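PDB 3RY7: ribokinase from Staphylococcus aureus, which phosphorylates D-ribose at O-5 with ATP and magnesium, giving D-ribose 5-phosphate, and is activated by monovalent cations. Local coordinates for residues E20-P25 against E104-I109; D129-A134 against F152-A157; P185-A190 against I196-E201. All blocks are in the same frame, centred on the assembly; numbering follows the deposited sequence.

Contact 1: E20-P25 against E104-I109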
loop_
_atom_site.group_PDB
_atom_site.type_symbol
_atom_site.label_atom_id
_atom_site.label_comp_id
_atom_site.label_asym_id
_atom_site.label_seq_id
_atom_site.Cartn_x
_atom_site.Cartn_y
_atom_site.Cartn_z
ATOM N N GLU A 20 3.405 -18.100 7.524
ATOM C CA GLU A 20 2.136 -18.092 8.229
ATOM C C GLU A 20 2.492 -18.177 9.698
ATOM O O GLU A 20 2.002 -17.421 10.533
ATOM C CB GLU A 20 1.294 -19.306 7.818
ATOM C CG GLU A 20 -0.204 -19.031 7.732
ATOM C CD GLU A 20 -0.780 -19.354 6.360
ATOM O OE1 GLU A 20 -0.943 -20.560 6.045
ATOM O OE2 GLU A 20 -1.076 -18.400 5.601
ATOM N N ARG A 21 3.305 -19.146 10.040
ATOM C CA ARG A 21 3.754 -19.251 11.388
ATOM C C ARG A 21 5.230 -19.538 11.411
ATOM O O ARG A 21 5.743 -20.296 10.644
ATOM C CB ARG A 21 2.947 -20.287 12.191
ATOM C CG ARG A 21 3.297 -21.746 11.959
ATOM C CD ARG A 21 3.005 -22.675 13.142
ATOM N NE ARG A 21 4.234 -23.242 13.680
ATOM C CZ ARG A 21 4.634 -24.497 13.514
ATOM N NH1 ARG A 21 3.906 -25.339 12.846
ATOM N NH2 ARG A 21 5.776 -24.913 14.023
ATOM N N TYR A 22 5.905 -18.893 12.327
ATOM C CA TYR A 22 7.344 -19.053 12.477
ATOM C C TYR A 22 7.658 -20.502 12.770
ATOM O O TYR A 22 7.020 -21.113 13.617
ATOM C CB TYR A 22 7.899 -18.178 13.610
ATOM C CG TYR A 22 7.820 -16.684 13.361
ATOM C CD1 TYR A 22 8.469 -16.100 12.278
ATOM C CD2 TYR A 22 7.113 -15.858 14.224
ATOM C CE1 TYR A 22 8.399 -14.735 12.054
ATOM C CE2 TYR A 22 7.041 -14.497 14.010
ATOM C CZ TYR A 22 7.682 -13.939 12.926
ATOM O OH TYR A 22 7.604 -12.579 12.729
ATOM N N ALA A 23 8.643 -21.058 12.074
ATOM C CA ALA A 23 9.107 -22.390 12.405
ATOM C C ALA A 23 9.709 -22.310 13.780
ATOM O O ALA A 23 9.971 -21.225 14.287
ATOM C CB ALA A 23 10.193 -22.853 11.457
ATOM N N GLN A 24 9.921 -23.472 14.380
ATOM C CA GLN A 24 10.591 -23.560 15.654
ATOM C C GLN A 24 11.860 -24.341 15.418
ATOM O O GLN A 24 12.023 -24.969 14.372
ATOM C CB GLN A 24 9.649 -24.189 16.683
ATOM C CG GLN A 24 9.325 -23.291 17.871
ATOM C CD GLN A 24 8.459 -22.100 17.494
ATOM O OE1 GLN A 24 7.513 -22.222 16.711
ATOM N NE2 GLN A 24 8.777 -20.939 18.057
ATOM N N PRO A 25 12.776 -24.287 16.384
ATOM C CA PRO A 25 14.081 -24.938 16.274
ATOM C C PRO A 25 13.942 -26.386 15.809
ATOM O O PRO A 25 13.142 -27.125 16.381
ATOM C CB PRO A 25 14.553 -24.920 17.722
ATOM C CG PRO A 25 14.034 -23.611 18.243
ATOM C CD PRO A 25 12.740 -23.335 17.523
ATOM N N GLU A 104 0.235 -12.757 11.617
ATOM C CA GLU A 104 -0.081 -11.606 12.425
ATOM C C GLU A 104 0.603 -10.284 12.013
ATOM O O GLU A 104 -0.007 -9.208 12.034
ATOM C CB GLU A 104 0.372 -11.846 13.864
ATOM C CG GLU A 104 0.801 -13.276 14.150
ATOM C CD GLU A 104 0.574 -13.696 15.589
ATOM O OE1 GLU A 104 1.428 -14.389 16.186
ATOM O OE2 GLU A 104 -0.482 -13.329 16.136
ATOM N N GLY A 105 1.861 -10.379 11.604
ATOM C CA GLY A 105 2.591 -9.210 11.182
ATOM C C GLY A 105 3.813 -8.930 12.014
ATOM O O GLY A 105 4.426 -7.897 11.912
ATOM N N GLN A 106 4.141 -9.877 12.855
ATOM C CA GLN A 106 5.345 -9.780 13.661
ATOM C C GLN A 106 6.552 -9.795 12.723
ATOM O O GLN A 106 6.629 -10.619 11.807
ATOM C CB GLN A 106 5.469 -10.953 14.637
ATOM C CG GLN A 106 4.240 -11.217 15.515
ATOM C CD GLN A 106 4.612 -12.055 16.724
ATOM O OE1 GLN A 106 5.709 -11.918 17.257
ATOM N NE2 GLN A 106 3.707 -12.920 17.159
ATOM N N ASN A 107 7.485 -8.875 12.938
ATOM C CA ASN A 107 8.749 -8.898 12.221
ATOM C C ASN A 107 9.801 -9.502 13.131
ATOM O O ASN A 107 9.941 -9.091 14.276
ATOM C CB ASN A 107 9.150 -7.486 11.801
ATOM C CG ASN A 107 8.451 -7.030 10.534
ATOM O OD1 ASN A 107 7.680 -7.777 9.932
ATOM N ND2 ASN A 107 8.728 -5.804 10.112
ATOM N N THR A 108 10.507 -10.511 12.644
ATOM C CA THR A 108 11.721 -10.970 13.299
ATOM C C THR A 108 12.882 -10.639 12.377
ATOM O O THR A 108 12.912 -11.105 11.235
ATOM C CB THR A 108 11.699 -12.466 13.530
ATOM O OG1 THR A 108 10.705 -12.766 14.512
ATOM C CG2 THR A 108 13.048 -12.938 14.020
ATOM N N ILE A 109 13.827 -9.830 12.860
ATOM C CA ILE A 109 14.868 -9.277 11.987
ATOM C C ILE A 109 16.305 -9.603 12.396
ATOM O O ILE A 109 16.661 -9.508 13.568
ATOM C CB ILE A 109 14.737 -7.752 11.867
ATOM C CG1 ILE A 109 13.363 -7.380 11.322
ATOM C CG2 ILE A 109 15.829 -7.204 10.967
ATOM C CD1 ILE A 109 12.416 -6.838 12.349
#

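Contact 2: D129-A134 against F152-A157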
loop_
_atom_site.group_PDB
_atom_site.type_symbol
_atom_site.label_atom_id
_atom_site.label_comp_id
_atom_site.label_asym_id
_atom_site.label_seq_id
_atom_site.Cartn_x
_atom_site.Cartn_y
_atom_site.Cartn_z
ATOM N N ASP A 129 32.916 18.358 1.902
ATOM C CA ASP A 129 32.289 19.497 1.249
ATOM C C ASP A 129 30.797 19.551 1.520
ATOM O O ASP A 129 30.237 20.619 1.766
ATOM C CB ASP A 129 32.536 19.456 -0.253
ATOM C CG ASP A 129 33.698 20.321 -0.665
ATOM O OD1 ASP A 129 33.471 21.522 -0.933
ATOM O OD2 ASP A 129 34.831 19.802 -0.712
ATOM N N ALA A 130 30.163 18.385 1.466
ATOM C CA ALA A 130 28.734 18.264 1.727
ATOM C C ALA A 130 28.383 18.717 3.147
ATOM O O ALA A 130 27.434 19.474 3.358
ATOM C CB ALA A 130 28.292 16.825 1.504
ATOM N N ILE A 131 29.162 18.250 4.116
ATOM C CA ILE A 131 28.933 18.585 5.513
ATOM C C ILE A 131 29.091 20.087 5.790
ATOM O O ILE A 131 28.208 20.718 6.369
ATOM C CB ILE A 131 29.849 17.773 6.416
ATOM C CG1 ILE A 131 29.484 16.285 6.304
ATOM C CG2 ILE A 131 29.760 18.275 7.848
ATOM C CD1 ILE A 131 30.534 15.330 6.830
ATOM N N ILE A 132 30.202 20.663 5.351
ATOM C CA ILE A 132 30.484 22.058 5.647
ATOM C C ILE A 132 29.360 23.000 5.220
ATOM O O ILE A 132 29.048 23.970 5.914
ATOM C CB ILE A 132 31.821 22.489 5.039
ATOM C CG1 ILE A 132 32.956 21.774 5.773
ATOM C CG2 ILE A 132 31.979 24.007 5.109
ATOM C CD1 ILE A 132 34.321 22.120 5.261
ATOM N N ASN A 133 28.725 22.699 4.100
ATOM C CA ASN A 133 27.698 23.594 3.581
ATOM C C ASN A 133 26.280 23.223 3.997
ATOM O O ASN A 133 25.309 23.800 3.506
ATOM C CB ASN A 133 27.834 23.751 2.064
ATOM C CG ASN A 133 29.163 24.395 1.672
ATOM O OD1 ASN A 133 29.576 25.402 2.258
ATOM N ND2 ASN A 133 29.845 23.806 0.692
ATOM N N ALA A 134 26.171 22.282 4.928
ATOM C CA ALA A 134 24.868 21.830 5.410
ATOM C C ALA A 134 24.336 22.673 6.578
ATOM O O ALA A 134 25.107 23.291 7.312
ATOM C CB ALA A 134 24.941 20.362 5.828
ATOM N N PHE A 152 30.780 14.602 12.749
ATOM C CA PHE A 152 30.262 15.567 13.721
ATOM C C PHE A 152 31.348 16.584 14.122
ATOM O O PHE A 152 31.037 17.723 14.450
ATOM C CB PHE A 152 29.700 14.847 14.959
ATOM C CG PHE A 152 28.304 14.273 14.764
ATOM C CD1 PHE A 152 27.599 13.737 15.849
ATOM C CD2 PHE A 152 27.694 14.285 13.507
ATOM C CE1 PHE A 152 26.299 13.202 15.678
ATOM C CE2 PHE A 152 26.393 13.773 13.330
ATOM C CZ PHE A 152 25.696 13.226 14.419
ATOM N N GLU A 153 32.615 16.173 14.085
ATOM C CA GLU A 153 33.735 17.115 14.329
ATOM C C GLU A 153 33.794 18.182 13.250
ATOM O O GLU A 153 33.875 19.385 13.537
ATOM C CB GLU A 153 35.062 16.384 14.438
ATOM C CG GLU A 153 35.213 15.591 15.725
ATOM C CD GLU A 153 36.372 14.610 15.660
ATOM O OE1 GLU A 153 36.746 14.252 14.514
ATOM O OE2 GLU A 153 36.887 14.192 16.738
ATOM N N ILE A 154 33.680 17.740 12.006
ATOM C CA ILE A 154 33.613 18.650 10.870
ATOM C C ILE A 154 32.430 19.595 10.961
ATOM O O ILE A 154 32.578 20.810 10.756
ATOM C CB ILE A 154 33.529 17.872 9.542
ATOM C CG1 ILE A 154 34.819 17.069 9.305
ATOM C CG2 ILE A 154 33.245 18.811 8.376
ATOM C CD1 ILE A 154 34.728 16.150 8.094
ATOM N N ALA A 155 31.253 19.031 11.234
ATOM C CA ALA A 155 30.035 19.813 11.352
ATOM C C ALA A 155 30.168 20.879 12.438
ATOM O O ALA A 155 29.982 22.059 12.185
ATOM C CB ALA A 155 28.855 18.899 11.660
ATOM N N LYS A 156 30.494 20.430 13.642
ATOM C CA LYS A 156 30.554 21.284 14.817
ATOM C C LYS A 156 31.578 22.409 14.621
ATOM O O LYS A 156 31.331 23.554 14.999
ATOM C CB LYS A 156 30.907 20.438 16.042
ATOM C CG LYS A 156 30.844 21.142 17.373
ATOM C CD LYS A 156 30.104 20.284 18.402
ATOM C CE LYS A 156 29.999 20.981 19.769
ATOM N NZ LYS A 156 31.339 21.203 20.403
ATOM N N ALA A 157 32.707 22.079 13.995
ATOM C CA ALA A 157 33.780 23.040 13.779
ATOM C C ALA A 157 33.344 24.152 12.851
ATOM O O ALA A 157 33.826 25.273 12.967
ATOM C CB ALA A 157 35.012 22.348 13.221
#

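Contact 3: P185-A190 against I196-E201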
loop_
_atom_site.group_PDB
_atom_site.type_symbol
_atom_site.label_atom_id
_atom_site.label_comp_id
_atom_site.label_asym_id
_atom_site.label_seq_id
_atom_site.Cartn_x
_atom_site.Cartn_y
_atom_site.Cartn_z
ATOM N N PRO A 185 16.562 9.656 20.818
ATOM C CA PRO A 185 16.353 8.237 21.111
ATOM C C PRO A 185 14.860 7.890 21.200
ATOM O O PRO A 185 14.007 8.781 21.194
ATOM C CB PRO A 185 17.009 8.065 22.484
ATOM C CG PRO A 185 16.921 9.417 23.105
ATOM C CD PRO A 185 17.066 10.399 21.986
ATOM N N ASN A 186 14.550 6.600 21.243
ATOM C CA ASN A 186 13.236 6.172 21.672
ATOM C C ASN A 186 13.396 5.894 23.166
ATOM O O ASN A 186 14.470 6.164 23.730
ATOM C CB ASN A 186 12.791 4.931 20.902
ATOM C CG ASN A 186 13.695 3.749 21.143
ATOM O OD1 ASN A 186 14.453 3.723 22.102
ATOM N ND2 ASN A 186 13.615 2.752 20.275
ATOM N N GLU A 187 12.362 5.352 23.807
ATOM C CA GLU A 187 12.404 5.127 25.254
ATOM C C GLU A 187 13.491 4.150 25.640
ATOM O O GLU A 187 14.130 4.280 26.691
ATOM C CB GLU A 187 11.062 4.596 25.751
ATOM C CG GLU A 187 9.935 5.567 25.554
ATOM C CD GLU A 187 8.593 4.879 25.463
ATOM O OE1 GLU A 187 8.248 4.109 26.394
ATOM O OE2 GLU A 187 7.890 5.116 24.452
ATOM N N THR A 188 13.694 3.155 24.790
ATOM C CA THR A 188 14.655 2.112 25.093
ATOM C C THR A 188 16.077 2.650 24.966
ATOM O O THR A 188 16.940 2.357 25.796
ATOM C CB THR A 188 14.455 0.899 24.170
ATOM O OG1 THR A 188 13.051 0.617 24.058
ATOM C CG2 THR A 188 15.175 -0.308 24.727
ATOM N N GLU A 189 16.302 3.456 23.931
ATOM C CA GLU A 189 17.610 4.062 23.676
ATOM C C GLU A 189 17.971 5.107 24.737
ATOM O O GLU A 189 19.122 5.190 25.166
ATOM C CB GLU A 189 17.648 4.665 22.265
ATOM C CG GLU A 189 17.715 3.597 21.158
ATOM C CD GLU A 189 16.865 3.916 19.926
ATOM O OE1 GLU A 189 16.446 5.083 19.731
ATOM O OE2 GLU A 189 16.628 2.972 19.138
ATOM N N ALA A 190 16.984 5.891 25.161
ATOM C CA ALA A 190 17.181 6.865 26.228
ATOM C C ALA A 190 17.722 6.197 27.492
ATOM O O ALA A 190 18.728 6.639 28.059
ATOM C CB ALA A 190 15.891 7.588 26.521
ATOM N N ILE A 196 18.379 5.725 33.097
ATOM C CA ILE A 196 17.070 6.051 33.672
ATOM C C ILE A 196 15.904 5.620 32.792
ATOM O O ILE A 196 15.742 6.138 31.684
ATOM C CB ILE A 196 16.897 7.564 33.869
ATOM C CG1 ILE A 196 18.017 8.141 34.733
ATOM C CG2 ILE A 196 15.539 7.853 34.483
ATOM C CD1 ILE A 196 18.056 9.648 34.712
ATOM N N LYS A 197 15.074 4.707 33.299
ATOM C CA LYS A 197 13.908 4.223 32.556
ATOM C C LYS A 197 12.888 5.319 32.258
ATOM O O LYS A 197 12.720 6.263 33.034
ATOM C CB LYS A 197 13.225 3.049 33.273
ATOM C CG LYS A 197 11.816 2.747 32.746
ATOM C CD LYS A 197 11.635 1.286 32.366
ATOM C CE LYS A 197 10.308 1.080 31.650
ATOM N NZ LYS A 197 10.244 -0.232 30.956
ATOM N N VAL A 198 12.219 5.190 31.117
ATOM C CA VAL A 198 11.207 6.147 30.721
ATOM C C VAL A 198 9.839 5.589 31.082
ATOM O O VAL A 198 9.425 4.558 30.553
ATOM C CB VAL A 198 11.281 6.459 29.217
ATOM C CG1 VAL A 198 10.179 7.442 28.813
ATOM C CG2 VAL A 198 12.655 7.013 28.863
ATOM N N THR A 199 9.157 6.276 31.997
ATOM C CA THR A 199 7.836 5.875 32.479
ATOM C C THR A 199 6.862 7.046 32.596
ATOM O O THR A 199 5.990 7.224 31.741
ATOM C CB THR A 199 7.927 5.184 33.857
ATOM O OG1 THR A 199 8.596 6.041 34.795
ATOM C CG2 THR A 199 8.714 3.890 33.744
ATOM N N ASN A 200 7.015 7.850 33.650
ATOM C CA ASN A 200 6.187 9.047 33.835
ATOM C C ASN A 200 6.935 10.269 33.302
ATOM O O ASN A 200 8.131 10.188 32.998
ATOM C CB ASN A 200 5.810 9.253 35.307
ATOM C CG ASN A 200 7.022 9.264 36.220
ATOM O OD1 ASN A 200 8.135 9.561 35.785
ATOM N ND2 ASN A 200 6.813 8.935 37.494
ATOM N N GLU A 201 6.241 11.397 33.196
ATOM C CA GLU A 201 6.870 12.614 32.703
ATOM C C GLU A 201 8.108 13.025 33.518
ATOM O O GLU A 201 9.024 13.661 32.988
ATOM C CB GLU A 201 5.863 13.762 32.619
ATOM C CG GLU A 201 6.475 15.039 32.061
ATOM C CD GLU A 201 5.443 16.045 31.583
ATOM O OE1 GLU A 201 5.305 17.104 32.241
ATOM O OE2 GLU A 201 4.782 15.780 30.546
HETATM O O HOH W 1 9.629 2.514 28.354
#

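Contact 1: E20-P25 against E104-I109
The hydroxyl of Y22 crosses from the loop 20-25 to the turn and strand start 104-109, where it lies among Q106, T108 and the carbonyl O of T100, to which it is hydrogen-bonded. T108 OG1 stands 3.6 Å from Y22 OH and equally close to the ring carbon CZ, approaching the ring obliquely. The carbonyl O of Q106 also lies at this hydroxyl, but so close in the model that the spacing is doubtful. The Q106 side chain begins at the ring's edge: its CB lies in the ring plane, 3.9 Å from Y22 CE2, and the amide at its far end is turned almost perpendicular to the ring, 83° between the planes. Y22 CG is anti to the carbonyl carbon (chi1 -67°), which carries the ring across to 104-109. Q106, extended beyond CG, stays with its own segment, where NE2 donates to E104 OE1 at 2.9 Å; the bond is bent (141° at the hydrogen) and meets the carboxylate from well above its plane. N102 OD1 takes the backbone N-H groups of both G105 and Q106, which fixes the turn, and T108 pairs through its backbone with T100. The ring lies against the connecting turn of the antiparallel hairpin 95-101/107-112, at the edge of the small four-stranded sheet that forms the lid of ribokinase-family sugar kinases.

Contact 2: D129-A134 against F152-A157
I131 reaches from helix 128-132 to helix 145-157, and its CG2 methyl meets both I154 and A155. I131 CB already lies 4.1 Å from I154 CG2. One atom further, I131 CG2 carries most of the contact: it touches I154 CG2 at 3.6 Å and, beside it, the backbone N of A155 at 3.8 Å, with the CB of A155 4.0 Å away. This methyl stands anti to the backbone N of I131 (chi1 -65°, measured to CG1), which puts it on the side of helix 145-157. I131 CD1, at the end of the other branch, comes no nearer than about 4.5 Å to I154 CD1, and the two side chains cross at about a right angle. I154 CG2 is shared, for I132 CG1 meets it at 4.0 Å. The side chains that meet are all apolar, and they lie where helix 128-132 finishes, N133 being the first residue to leave helical geometry. A155 also rests on V137 and T162, and F152 on both their strands, in the beta-alpha-beta crossover 136-140/145-157/161-165; A130 meets V6 of strand 4-8, so the two helices lie side by side over adjacent strands of the large central sheet.

Contact 3: P185-A190 against I196-E201
V198 packs its two methyls against one turn of helix 187-194. V198 CG1, anti to the valine's own backbone N (chi1 178°), touches E187 CG at 3.8 Å, while V198 CG2 faces A190 CB at 4.0 Å and passes the carbonyl O of E187. The aliphatic part of E187 crosses V198 at about a right angle, and its carboxylate goes on to a water that is hydrogen-bonded to E187 OE1 at 2.9 Å and to V198 O at 3.0 Å; the water can donate to both, though other acceptors compete for its protons. Behind this first shell the helix start is set by a capping box: E189 N donates to N186 OD1 at 2.6 Å, nearly straight (168°), and N186 N donates in return to E189 OE1, arriving above the carboxylate plane. N186 and E189 are the fixed ends of the NxxE motif of the ribokinase family, and N186 probably binds ATP. E187 also touches L223, another residue of the likely ATP site. On the loop side, E191 OE2 accepts from the backbone N of V198, and N207 of helix 201-213 packs on both V198 and A190. That next helix begins after N200, whose OD1 caps its first turn.

The three contacts follow one another along the chain without touching. Contact 1 belongs to the lid sheet, contacts 2 and 3 to the large alpha/beta domain. Contacts 1 and 2 lie on opposite sides of the chain's centre, their own centres about 42 Å apart. Contact 3 comes within about 12 Å of each of the others, measured between nearest atoms. It is the one that includes a probable ATP-site residue, N186. Contact 1 lies near the likely potassium site, the N107 side chain being about 8 Å from those of D248 and T250; the E187 side chain in contact 3 is about 11 Å from that of D248. Contact 2 is structural packing remote from these sites.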